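Local coordinates for protein peptidase S8 and S53, subtilisin, kexin, sedolisin (Mycobacterium smegmatis, PDB 4KG7) that probably cleaves peptide bonds as a subtilisin-fold serine endopeptidase, the MycP3 mycosin of the type VII (ESX-3) secretion system, at residues A[28-33]-A[137-142]; A[61-66]-A[125-130]; A[228-233]-A[244-249]. All blocks are in the same frame, centred on the assembly; numbering follows the deposited sequence.

Contact 1. Residues A[28-33]-A[137-142]; sequences QRSECI and SPRFAP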
loop_
_atom_site.group_PDB
_atom_site.type_symbol
_atom_site.label_atom_id
_atom_site.label_comp_id
_atom_site.label_asym_id
_atom_site.label_seq_id
_atom_site.Cartn_x
_atom_site.Cartn_y
_atom_site.Cartn_z
ATOM N N GLN A 28 21.948 4.101 9.788
ATOM C CA GLN A 28 21.328 5.147 8.988
ATOM C C GLN A 28 22.390 5.738 8.058
ATOM O O GLN A 28 23.441 6.145 8.533
ATOM C CB GLN A 28 20.735 6.218 9.898
ATOM C CG GLN A 28 19.883 7.214 9.133
ATOM C CD GLN A 28 19.198 8.217 10.021
ATOM O OE1 GLN A 28 19.001 7.998 11.226
ATOM N NE2 GLN A 28 18.816 9.336 9.423
ATOM N N ARG A 29 22.133 5.743 6.752
ATOM C CA ARG A 29 23.130 6.210 5.767
ATOM C C ARG A 29 22.798 7.578 5.187
ATOM O O ARG A 29 23.671 8.217 4.620
ATOM C CB ARG A 29 23.292 5.197 4.626
ATOM C CG ARG A 29 22.142 5.175 3.637
ATOM C CD ARG A 29 22.285 4.070 2.592
ATOM N NE ARG A 29 20.982 3.671 2.048
ATOM C CZ ARG A 29 20.772 2.632 1.234
ATOM N NH1 ARG A 29 21.781 1.855 0.833
ATOM N NH2 ARG A 29 19.537 2.367 0.813
ATOM N N SER A 30 21.547 8.013 5.324
ATOM C CA SER A 30 21.057 9.271 4.753
ATOM C C SER A 30 20.281 9.991 5.830
ATOM O O SER A 30 19.643 9.350 6.681
ATOM C CB SER A 30 20.091 9.004 3.592
ATOM O OG SER A 30 20.794 8.755 2.402
ATOM N N GLU A 31 20.313 11.316 5.767
ATOM C CA GLU A 31 19.553 12.161 6.677
ATOM C C GLU A 31 18.058 11.890 6.530
ATOM O O GLU A 31 17.571 11.701 5.432
ATOM C CB GLU A 31 19.842 13.632 6.350
ATOM C CG GLU A 31 19.206 14.649 7.279
ATOM C CD GLU A 31 19.557 16.092 6.919
ATOM O OE1 GLU A 31 20.310 16.319 5.946
ATOM O OE2 GLU A 31 19.069 17.011 7.618
ATOM N N CYS A 32 17.335 11.920 7.639
ATOM C CA CYS A 32 15.881 11.827 7.569
ATOM C C CYS A 32 15.264 12.985 6.774
ATOM O O CYS A 32 15.807 14.084 6.686
ATOM C CB CYS A 32 15.265 11.826 8.953
ATOM S SG CYS A 32 15.718 10.421 9.992
ATOM N N ILE A 33 14.088 12.702 6.240
ATOM C CA ILE A 33 13.312 13.565 5.354
ATOM C C ILE A 33 11.953 13.786 6.013
ATOM O O ILE A 33 11.409 12.889 6.668
ATOM C CB ILE A 33 13.109 12.811 3.995
ATOM C CG1 ILE A 33 14.462 12.672 3.305
ATOM C CG2 ILE A 33 12.123 13.491 3.063
ATOM C CD1 ILE A 33 15.221 13.951 3.287
ATOM N N SER A 137 13.099 1.147 5.151
ATOM C CA SER A 137 13.464 2.554 4.957
ATOM C C SER A 137 14.680 2.586 4.070
ATOM O O SER A 137 15.672 1.946 4.396
ATOM C CB SER A 137 13.806 3.242 6.267
ATOM O OG SER A 137 14.435 4.516 5.967
ATOM N N PRO A 138 14.619 3.341 2.963
ATOM C CA PRO A 138 15.827 3.522 2.145
ATOM C C PRO A 138 16.881 4.399 2.770
ATOM O O PRO A 138 17.977 4.549 2.177
ATOM C CB PRO A 138 15.304 4.187 0.880
ATOM C CG PRO A 138 14.037 4.803 1.238
ATOM C CD PRO A 138 13.454 4.043 2.402
ATOM N N ARG A 139 16.586 4.985 3.934
ATOM C CA ARG A 139 17.581 5.785 4.645
ATOM C C ARG A 139 18.571 4.906 5.423
ATOM O O ARG A 139 19.511 5.420 6.015
ATOM C CB ARG A 139 16.912 6.750 5.625
ATOM C CG ARG A 139 15.947 7.743 4.996
ATOM C CD ARG A 139 16.662 8.731 4.111
ATOM N NE ARG A 139 15.726 9.565 3.376
ATOM C CZ ARG A 139 15.026 9.130 2.331
ATOM N NH1 ARG A 139 15.164 7.883 1.887
ATOM N NH2 ARG A 139 14.194 9.946 1.704
ATOM N N PHE A 140 18.323 3.593 5.451
ATOM C CA PHE A 140 19.143 2.655 6.223
ATOM C C PHE A 140 19.697 1.555 5.338
ATOM O O PHE A 140 19.135 1.211 4.295
ATOM C CB PHE A 140 18.320 2.017 7.346
ATOM C CG PHE A 140 17.966 2.966 8.437
ATOM C CD1 PHE A 140 16.984 3.920 8.241
ATOM C CD2 PHE A 140 18.618 2.915 9.666
ATOM C CE1 PHE A 140 16.654 4.816 9.236
ATOM C CE2 PHE A 140 18.264 3.806 10.673
ATOM C CZ PHE A 140 17.302 4.768 10.449
ATOM N N ALA A 141 20.829 1.029 5.768
ATOM C CA ALA A 141 21.467 -0.102 5.120
ATOM C C ALA A 141 22.142 -0.940 6.196
ATOM O O ALA A 141 22.347 -0.470 7.307
ATOM C CB ALA A 141 22.495 0.391 4.124
ATOM N N PRO A 142 22.510 -2.182 5.861
ATOM C CA PRO A 142 23.277 -2.985 6.804
ATOM C C PRO A 142 24.544 -2.286 7.289
ATOM O O PRO A 142 25.248 -1.631 6.508
ATOM C CB PRO A 142 23.631 -4.219 5.985
ATOM C CG PRO A 142 22.526 -4.353 5.016
ATOM C CD PRO A 142 22.174 -2.945 4.641
HETATM O O HOH W 1 19.944 6.494 1.824
#
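Arg139 and Arg29 make the two largest contributions to this surface contact, each laying its side chain against the other segment. Backbone pairing sets the frame: Gln28 and Phe140 form an antiparallel, non-hydrogen-bonded bridge, and Arg29 N donates to Arg139 O at 2.7 Å, with a weak second bond to that oxygen from Ser30 N. The side-chain hydrogen bonds that cross between the segments converge on one carbonyl. Arg29 turns NE and NH2 side-on to Pro138 O, at 3.1 and 3.0 Å; the oxygen lies in the guanidinium plane, while both nitrogens approach it from the same face of the carbonyl plane. A water that donates to Pro138 O also accepts weakly from Arg29 NE. Within its own segment Gln28 NE2, at the end of an extended chain, donates to Ser30 O at 2.9 Å. As for charge, Arg139 NH1 forms a salt bridge with Asp102. Packing completes the contact. Phe140 O and Ala141 CB sit over one guanidinium face of Arg29. Gln28 CB rests over the Phe140 ring, 3.9 Å from its centroid, in a CH-pi contact. The Arg139 chain bends at chi2 (-67°), its CD meets Ser30 CB at 3.5 Å, and Ile33 CG1 reaches the guanidinium edge. Strands 26-28 and 140-142 thus form a two-stranded antiparallel sheet, with Cys32 disulfide-bonded to Cys101 just ahead of helix 104-113 and Ile33 packed on strand 301-306.

Contact 2. Residues A[61-66]-A[125-130]; sequences HSRGAG and APEARL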
loop_
_atom_site.group_PDB
_atom_site.type_symbol
_atom_site.label_atom_id
_atom_site.label_comp_id
_atom_site.label_asym_id
_atom_site.label_seq_id
_atom_site.Cartn_x
_atom_site.Cartn_y
_atom_site.Cartn_z
ATOM N N HIS A 61 -22.402 6.432 5.189
ATOM C CA HIS A 61 -22.563 5.003 5.424
ATOM C C HIS A 61 -21.616 4.448 6.475
ATOM O O HIS A 61 -21.997 3.576 7.248
ATOM C CB HIS A 61 -22.383 4.240 4.101
ATOM C CG HIS A 61 -23.400 4.609 3.068
ATOM N ND1 HIS A 61 -24.660 4.056 3.044
ATOM C CD2 HIS A 61 -23.362 5.503 2.051
ATOM C CE1 HIS A 61 -25.360 4.601 2.063
ATOM N NE2 HIS A 61 -24.591 5.464 1.430
ATOM N N SER A 62 -20.396 4.961 6.521
ATOM C CA SER A 62 -19.366 4.410 7.391
ATOM C C SER A 62 -18.197 5.380 7.515
ATOM O O SER A 62 -17.878 6.095 6.560
ATOM C CB SER A 62 -18.866 3.080 6.834
ATOM O OG SER A 62 -17.874 2.540 7.678
ATOM N N ARG A 63 -17.557 5.374 8.686
ATOM C CA ARG A 63 -16.298 6.095 8.908
ATOM C C ARG A 63 -15.166 5.142 9.370
ATOM O O ARG A 63 -14.096 5.591 9.761
ATOM C CB ARG A 63 -16.500 7.229 9.900
ATOM C CG ARG A 63 -17.261 8.375 9.246
ATOM C CD ARG A 63 -17.619 9.464 10.215
ATOM N NE ARG A 63 -16.501 10.252 10.688
ATOM C CZ ARG A 63 -15.784 11.125 9.968
ATOM N NH1 ARG A 63 -15.968 11.289 8.653
ATOM N NH2 ARG A 63 -14.835 11.823 10.582
ATOM N N GLY A 64 -15.436 3.836 9.342
ATOM C CA GLY A 64 -14.420 2.846 9.635
ATOM C C GLY A 64 -14.375 2.405 11.098
ATOM O O GLY A 64 -13.414 1.786 11.514
ATOM N N ALA A 65 -15.404 2.730 11.884
ATOM C CA ALA A 65 -15.412 2.352 13.293
ATOM C C ALA A 65 -15.208 0.852 13.491
ATOM O O ALA A 65 -15.746 0.025 12.759
ATOM C CB ALA A 65 -16.706 2.787 13.955
ATOM N N GLY A 66 -14.388 0.533 14.488
ATOM C CA GLY A 66 -14.105 -0.817 14.890
ATOM C C GLY A 66 -13.048 -1.528 14.081
ATOM O O GLY A 66 -12.728 -2.665 14.392
ATOM N N ALA A 125 -11.098 6.778 6.412
ATOM C CA ALA A 125 -11.704 6.031 7.506
ATOM C C ALA A 125 -11.202 6.583 8.846
ATOM O O ALA A 125 -10.488 5.897 9.586
ATOM C CB ALA A 125 -11.332 4.547 7.360
ATOM N N PRO A 126 -11.629 7.804 9.219
ATOM C CA PRO A 126 -11.008 8.458 10.369
ATOM C C PRO A 126 -11.355 7.794 11.703
ATOM O O PRO A 126 -10.690 8.054 12.703
ATOM C CB PRO A 126 -11.542 9.893 10.299
ATOM C CG PRO A 126 -12.681 9.856 9.367
ATOM C CD PRO A 126 -12.579 8.661 8.502
ATOM N N GLU A 127 -12.385 6.949 11.731
ATOM C CA GLU A 127 -12.718 6.244 12.968
ATOM C C GLU A 127 -12.015 4.881 13.071
ATOM O O GLU A 127 -12.135 4.193 14.097
ATOM C CB GLU A 127 -14.233 6.109 13.130
ATOM C CG GLU A 127 -14.895 7.458 13.387
ATOM C CD GLU A 127 -16.379 7.347 13.628
ATOM O OE1 GLU A 127 -16.845 6.254 13.964
ATOM O OE2 GLU A 127 -17.086 8.360 13.506
ATOM N N ALA A 128 -11.271 4.496 12.045
ATOM C CA ALA A 128 -10.444 3.299 12.123
ATOM C C ALA A 128 -9.218 3.550 12.999
ATOM O O ALA A 128 -8.838 4.688 13.241
ATOM C CB ALA A 128 -10.039 2.853 10.736
ATOM N N ARG A 129 -8.612 2.489 13.479
ATOM C CA ARG A 129 -7.363 2.583 14.216
ATOM C C ARG A 129 -6.259 2.061 13.334
ATOM O O ARG A 129 -6.488 1.213 12.488
ATOM C CB ARG A 129 -7.453 1.773 15.492
ATOM C CG ARG A 129 -8.244 2.518 16.550
ATOM C CD ARG A 129 -8.286 1.774 17.865
ATOM N NE ARG A 129 -8.910 0.446 17.764
ATOM C CZ ARG A 129 -8.272 -0.712 17.562
ATOM N NH1 ARG A 129 -6.954 -0.771 17.397
ATOM N NH2 ARG A 129 -8.981 -1.842 17.521
ATOM N N LEU A 130 -5.071 2.606 13.506
ATOM C CA LEU A 130 -3.950 2.176 12.724
ATOM C C LEU A 130 -2.933 1.485 13.611
ATOM O O LEU A 130 -2.779 1.845 14.772
ATOM C CB LEU A 130 -3.253 3.395 12.106
ATOM C CG LEU A 130 -4.123 4.184 11.140
ATOM C CD1 LEU A 130 -3.417 5.481 10.773
ATOM C CD2 LEU A 130 -4.445 3.356 9.923
HETATM O O HOH W 2 -16.902 11.267 13.651
HETATM O O HOH W 3 -12.001 1.900 15.452
#
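Arg63 and Gly64 meet a type I beta turn, Ala125 to Ala128, that leads into strand 129-134 of the parallel sheet of the subtilisin fold; the loop 61-66 leads into the adjacent strand 68-73. The tight part is around Gly64. Glu127 N donates to Arg63 O at 2.9 Å, and Gly64 lies so close to the turn that a beta carbon there would clash with Ala125 CB; its positive phi (93°) would also press such an atom against the preceding carbonyl. Ala128 CA adds a CA-H...O contact to Gly64 O. Next to Gly64, a bend at chi3 (70°) turns NE of Arg63 aside; the guanidinium has Pro126 CG over one face, within 3.2 Å of NH2. Trp59 gives the same arginine a cation-pi partner.

The outer side is looser and wetter. Glu127 extends across the Arg63 chain at about a right angle, making a long salt bridge from OE2 to NE of 3.4 Å, with the carboxylate and guanidinium planes 75° apart. One water donates to OE2 and accepts weakly from NE. At the far end a second water replaces a direct link, donating to Glu127 O at 2.7 Å and accepting from Gly66 N at 2.9 Å.

Contact 3. Residues A[228-233]-A[244-249]; sequences ESNPLP and NGVTSV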
loop_
_atom_site.group_PDB
_atom_site.type_symbol
_atom_site.label_atom_id
_atom_site.label_comp_id
_atom_site.label_asym_id
_atom_site.label_seq_id
_atom_site.Cartn_x
_atom_site.Cartn_y
_atom_site.Cartn_z
ATOM N N GLU A 228 9.239 -2.149 -14.096
ATOM C CA GLU A 228 8.862 -1.778 -15.450
ATOM C C GLU A 228 7.513 -2.369 -15.790
ATOM O O GLU A 228 7.208 -3.503 -15.400
ATOM C CB GLU A 228 9.906 -2.280 -16.464
ATOM C CG GLU A 228 11.221 -1.533 -16.386
ATOM C CD GLU A 228 12.312 -2.075 -17.299
ATOM O OE1 GLU A 228 12.090 -3.059 -18.054
ATOM O OE2 GLU A 228 13.427 -1.498 -17.237
ATOM N N SER A 229 6.691 -1.610 -16.505
ATOM C CA SER A 229 5.433 -2.137 -16.979
ATOM C C SER A 229 5.637 -3.380 -17.825
ATOM O O SER A 229 6.529 -3.437 -18.677
ATOM C CB SER A 229 4.690 -1.087 -17.785
ATOM O OG SER A 229 4.056 -0.161 -16.921
ATOM N N ASN A 230 4.742 -4.349 -17.621
ATOM C CA ASN A 230 4.731 -5.604 -18.374
ATOM C C ASN A 230 3.838 -5.528 -19.603
ATOM O O ASN A 230 2.959 -4.672 -19.673
ATOM C CB ASN A 230 4.255 -6.701 -17.454
ATOM C CG ASN A 230 5.235 -6.957 -16.352
ATOM O OD1 ASN A 230 6.338 -7.448 -16.610
ATOM N ND2 ASN A 230 4.878 -6.574 -15.120
ATOM N N PRO A 231 4.073 -6.403 -20.588
ATOM C CA PRO A 231 3.232 -6.348 -21.778
ATOM C C PRO A 231 1.768 -6.577 -21.446
ATOM O O PRO A 231 1.427 -7.344 -20.537
ATOM C CB PRO A 231 3.755 -7.485 -22.671
ATOM C CG PRO A 231 5.070 -7.856 -22.098
ATOM C CD PRO A 231 5.136 -7.418 -20.681
ATOM N N LEU A 232 0.902 -5.886 -22.168
ATOM C CA LEU A 232 -0.515 -5.915 -21.905
ATOM C C LEU A 232 -1.151 -7.216 -22.419
ATOM O O LEU A 232 -0.499 -7.977 -23.140
ATOM C CB LEU A 232 -1.156 -4.700 -22.584
ATOM C CG LEU A 232 -0.629 -3.349 -22.094
ATOM C CD1 LEU A 232 -1.339 -2.272 -22.878
ATOM C CD2 LEU A 232 -0.848 -3.166 -20.605
ATOM N N PRO A 233 -2.409 -7.474 -22.046
ATOM C CA PRO A 233 -3.132 -8.657 -22.505
ATOM C C PRO A 233 -2.961 -8.861 -24.012
ATOM O O PRO A 233 -3.043 -7.895 -24.772
ATOM C CB PRO A 233 -4.573 -8.318 -22.125
ATOM C CG PRO A 233 -4.398 -7.613 -20.813
ATOM C CD PRO A 233 -3.250 -6.676 -21.130
ATOM N N ASN A 244 2.373 -14.827 -18.963
ATOM C CA ASN A 244 3.512 -15.451 -19.674
ATOM C C ASN A 244 4.537 -14.402 -20.103
ATOM O O ASN A 244 5.745 -14.674 -20.159
ATOM C CB ASN A 244 3.039 -16.196 -20.924
ATOM C CG ASN A 244 2.253 -17.459 -20.610
ATOM O OD1 ASN A 244 2.153 -17.901 -19.461
ATOM N ND2 ASN A 244 1.672 -18.034 -21.638
ATOM N N GLY A 245 4.053 -13.210 -20.420
ATOM C CA GLY A 245 4.894 -12.131 -20.904
ATOM C C GLY A 245 5.569 -11.300 -19.834
ATOM O O GLY A 245 6.317 -10.394 -20.154
ATOM N N VAL A 246 5.328 -11.587 -18.559
ATOM C CA VAL A 246 5.876 -10.743 -17.490
ATOM C C VAL A 246 7.398 -10.723 -17.512
ATOM O O VAL A 246 8.026 -11.778 -17.608
ATOM C CB VAL A 246 5.376 -11.208 -16.114
ATOM C CG1 VAL A 246 6.160 -10.560 -14.989
ATOM C CG2 VAL A 246 3.904 -10.845 -16.000
ATOM N N THR A 247 7.968 -9.518 -17.435
ATOM C CA THR A 247 9.411 -9.331 -17.337
ATOM C C THR A 247 9.827 -8.729 -15.991
ATOM O O THR A 247 11.002 -8.838 -15.622
ATOM C CB THR A 247 9.935 -8.418 -18.458
ATOM O OG1 THR A 247 9.334 -7.110 -18.355
ATOM C CG2 THR A 247 9.667 -8.995 -19.816
ATOM N N SER A 248 8.888 -8.066 -15.300
ATOM C CA SER A 248 9.187 -7.366 -14.051
ATOM C C SER A 248 8.115 -7.735 -13.049
ATOM O O SER A 248 6.937 -7.445 -13.276
ATOM C CB SER A 248 9.148 -5.863 -14.312
ATOM O OG SER A 248 9.454 -5.101 -13.159
ATOM N N VAL A 249 8.530 -8.406 -11.986
ATOM C CA VAL A 249 7.615 -8.938 -10.969
ATOM C C VAL A 249 7.459 -7.931 -9.846
ATOM O O VAL A 249 8.441 -7.546 -9.234
ATOM C CB VAL A 249 8.126 -10.268 -10.402
ATOM C CG1 VAL A 249 7.249 -10.777 -9.268
ATOM C CG2 VAL A 249 8.206 -11.313 -11.515
HETATM O O HOH W 4 11.404 -5.562 -17.428
HETATM O O HOH W 5 8.123 -5.429 -19.794
#
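Asn230 bonds to Thr247 and Ser248, at the start of strand 248-251, which pairs with strand 182-185 in a small two-stranded antiparallel sheet of this subtilisin fold. The touching runs, 228-231 and 245-248, are nearly antiparallel, and the buried amide bridges them. From the CB of Asn230, which points toward the other segment, CG is set anti to the carbonyl carbon (chi1 -67°) and lies 3.5 Å from Ser248 O. OD1 touches Val246 CG1 and accepts two backbone N-H groups. Ser248 N, at 2.9 Å, lies in the carbonyl plane on a lone pair, whereas Thr247 N, at 2.8 Å, is tilted 25° from that plane. ND2 donates to Ser248 O at 2.9 Å and also to Ala277 O. Bonds at both ends of the amide thus fix its rotation, and the buried oxygen and nitrogen are satisfied by main-chain groups.

Pro231 packs alongside, its CD against Gly245 O. On the solvent side, a water links Thr247 OG1 back to the loop by donating to Glu228 OE1. The Ser248 hydroxyl closes the contact from the strand, OG accepting from Glu228 N at 3.1 Å in a fairly straight bond (163° at the hydrogen).

The three contacts lie in separate regions of one subtilisin-like domain, their centres 31 to 36 Å apart and none touching another. Contact 2 falls within the long chain excursion that contact 1 brackets, and strand 129-134, entered at contact 2, is followed directly by strand 140-142 of contact 1. Contact 3 comes later as a short-range closure, across the chain's centre from contact 2. Contact 2 lies at the entry to two adjacent strands, 68-73 and 129-134, of the seven-stranded parallel sheet; the other two involve small two-stranded antiparallel sheets. Contact 1 approaches the predicted catalytic centre, with the Pro138 side chain about 7 Å from that of His104, whereas contacts 2 and 3 lie away from it.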